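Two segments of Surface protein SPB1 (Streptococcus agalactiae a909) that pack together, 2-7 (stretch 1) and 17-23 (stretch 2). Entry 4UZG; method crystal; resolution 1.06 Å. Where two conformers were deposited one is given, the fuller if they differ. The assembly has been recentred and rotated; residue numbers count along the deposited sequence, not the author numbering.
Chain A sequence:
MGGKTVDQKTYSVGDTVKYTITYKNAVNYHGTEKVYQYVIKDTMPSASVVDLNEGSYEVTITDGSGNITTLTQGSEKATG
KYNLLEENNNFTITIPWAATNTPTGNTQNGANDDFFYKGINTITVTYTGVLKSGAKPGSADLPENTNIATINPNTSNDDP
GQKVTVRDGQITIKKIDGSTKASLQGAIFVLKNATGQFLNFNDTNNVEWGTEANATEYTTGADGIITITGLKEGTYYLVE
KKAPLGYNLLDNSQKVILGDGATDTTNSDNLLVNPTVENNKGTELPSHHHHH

Stretch 1 2-7: GGKTVD
Stretch 2 17-23: VKYTITY

Residues 4-6 form a short strand that runs antiparallel to strand 17-23, at 158° between their directions and 4.7 Å at closest approach. Lys4 faces Ile21, Thr5 faces Thr20 and Val6 faces Tyr19, all with extended backbones (Thr5 phi/psi -135/163°). Thr5 and Thr20 satisfy each other's main chains: Thr5 N donates to Thr20 O and Thr20 N to Thr5 O, both at 2.9 Å. Beyond the strand, Gly3 (-83/-4°) accepts from Thr22 N through its O at 2.8 Å. At the other end the ladder passes to a side chain: Asp7, chi1 p, receives Lys18 N on OD1 at 3.0 Å, whereas Asp7 N to Lys18 O, also 3.0 Å, is weak. CA-H...O contacts supplement these bonds, the shortest from Val6 CA to Lys18 O at 3.2 Å.

Lys4, Val6, Tyr19 and Ile21 share one face. Val6 (m) places CG1 3.5 Å from Tyr19 CD1 (chi1 m) and 3.7 Å from Val17 CG1; all-t Lys4 brings CE to 3.7 Å from Tyr19 CD1 and is bonded covalently elsewhere in the structure, where NZ also hydrogen-bonds. Opposite, a water donates to Thr20 O (3.0 Å) and hydrogen-bonds Thr5 OG1 (p, 3.2 Å) and Thr22 OG1 (m, 2.9 Å). The contact buries 476 Å² in total; Lys4, Val17, Tyr19 and Ile21 are buried, methylenes and methyls suiting the apolar face, threonine hydroxyls the water.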

# COMPACT_ATOMS: atom_id res chain seq x y z
N GLY A 2 -0.24 -15.01 4.96
CA GLY A 2 0.15 -15.28 6.33
C GLY A 2 -0.73 -14.56 7.34
O GLY A 2 -1.88 -14.21 7.04
N GLY A 3 -0.18 -14.35 8.54
CA GLY A 3 -0.89 -13.75 9.66
C GLY A 3 -0.93 -12.23 9.67
O GLY A 3 -1.57 -11.64 10.51
N LYS A 4 -0.28 -11.59 8.72
CA LYS A 4 -0.36 -10.16 8.54
C LYS A 4 -0.81 -9.92 7.10
O LYS A 4 -0.16 -10.39 6.16
CB LYS A 4 0.97 -9.45 8.80
CG LYS A 4 0.84 -7.93 8.82
CD LYS A 4 2.17 -7.19 9.04
CE LYS A 4 1.93 -5.72 9.14
NZ LYS A 4 3.16 -4.91 9.26
N THR A 5 -1.93 -9.22 6.93
CA THR A 5 -2.51 -8.98 5.61
C THR A 5 -2.92 -7.53 5.45
O THR A 5 -3.00 -6.78 6.43
CB THR A 5 -3.76 -9.88 5.40
OG1 THR A 5 -4.73 -9.61 6.41
CG2 THR A 5 -3.41 -11.35 5.43
N VAL A 6 -3.13 -7.13 4.20
CA VAL A 6 -3.68 -5.82 3.85
C VAL A 6 -4.95 -6.02 3.04
O VAL A 6 -5.16 -7.09 2.46
CB VAL A 6 -2.67 -4.92 3.12
CG1 VAL A 6 -1.54 -4.59 4.07
CG2 VAL A 6 -2.16 -5.57 1.84
N ASP A 7 -5.77 -4.97 2.95
CA ASP A 7 -7.08 -5.09 2.38
C ASP A 7 -7.15 -5.04 0.86
O ASP A 7 -8.17 -5.41 0.30
CB ASP A 7 -8.06 -4.07 2.99
CG ASP A 7 -7.74 -2.62 2.70
OD1 ASP A 7 -6.58 -2.19 2.73
OD2 ASP A 7 -8.70 -1.88 2.47
N VAL A 17 -4.27 2.21 3.81
CA VAL A 17 -3.98 0.80 3.85
C VAL A 17 -4.53 0.24 5.15
O VAL A 17 -4.17 0.72 6.22
CB VAL A 17 -2.45 0.56 3.80
CG1 VAL A 17 -2.14 -0.93 3.88
CG2 VAL A 17 -1.84 1.18 2.54
N LYS A 18 -5.44 -0.73 5.08
CA LYS A 18 -5.91 -1.39 6.31
C LYS A 18 -5.19 -2.70 6.48
O LYS A 18 -5.25 -3.59 5.61
CB LYS A 18 -7.41 -1.62 6.34
CG LYS A 18 -7.83 -2.10 7.72
CD LYS A 18 -9.32 -1.98 7.98
CE LYS A 18 -9.63 -1.97 9.48
NZ LYS A 18 -9.08 -0.74 10.14
N TYR A 19 -4.49 -2.78 7.60
CA TYR A 19 -3.73 -3.95 8.00
C TYR A 19 -4.50 -4.79 9.01
O TYR A 19 -5.20 -4.25 9.87
CB TYR A 19 -2.46 -3.51 8.69
CG TYR A 19 -1.41 -2.83 7.84
CD1 TYR A 19 -0.43 -3.57 7.21
CD2 TYR A 19 -1.36 -1.45 7.70
CE1 TYR A 19 0.59 -2.97 6.50
CE2 TYR A 19 -0.35 -0.83 6.97
CZ TYR A 19 0.63 -1.59 6.37
OH TYR A 19 1.63 -0.93 5.70
N THR A 20 -4.31 -6.10 8.94
CA THR A 20 -4.85 -7.04 9.91
C THR A 20 -3.75 -7.99 10.37
O THR A 20 -3.10 -8.63 9.54
CB THR A 20 -6.02 -7.86 9.33
OG1 THR A 20 -7.04 -6.96 8.87
CG2 THR A 20 -6.63 -8.76 10.39
N ILE A 21 -3.55 -8.05 11.68
CA ILE A 21 -2.64 -9.01 12.29
C ILE A 21 -3.51 -10.04 13.01
O ILE A 21 -4.36 -9.66 13.82
CB ILE A 21 -1.72 -8.35 13.33
CG1 ILE A 21 -0.86 -7.27 12.68
CG2 ILE A 21 -0.88 -9.41 14.03
CD1 ILE A 21 -0.26 -6.31 13.71
N THR A 22 -3.31 -11.31 12.73
CA THR A 22 -4.12 -12.40 13.30
C THR A 22 -3.18 -13.41 13.96
O THR A 22 -2.20 -13.84 13.33
CB THR A 22 -4.99 -13.09 12.17
OG1 THR A 22 -5.82 -12.10 11.53
CG2 THR A 22 -5.86 -14.21 12.71
N TYR A 23 -3.50 -13.82 15.19
CA TYR A 23 -2.74 -14.83 15.92
C TYR A 23 -3.75 -15.79 16.51
O TYR A 23 -4.54 -15.44 17.36
CB TYR A 23 -1.94 -14.15 17.01
CG TYR A 23 -1.11 -15.07 17.86
CD1 TYR A 23 0.17 -15.45 17.47
CD2 TYR A 23 -1.55 -15.47 19.11
CE1 TYR A 23 0.96 -16.22 18.27
CE2 TYR A 23 -0.77 -16.26 19.94
CZ TYR A 23 0.49 -16.63 19.50
OH TYR A 23 1.28 -17.40 20.33
O HOH W 1 -4.45 -11.27 9.12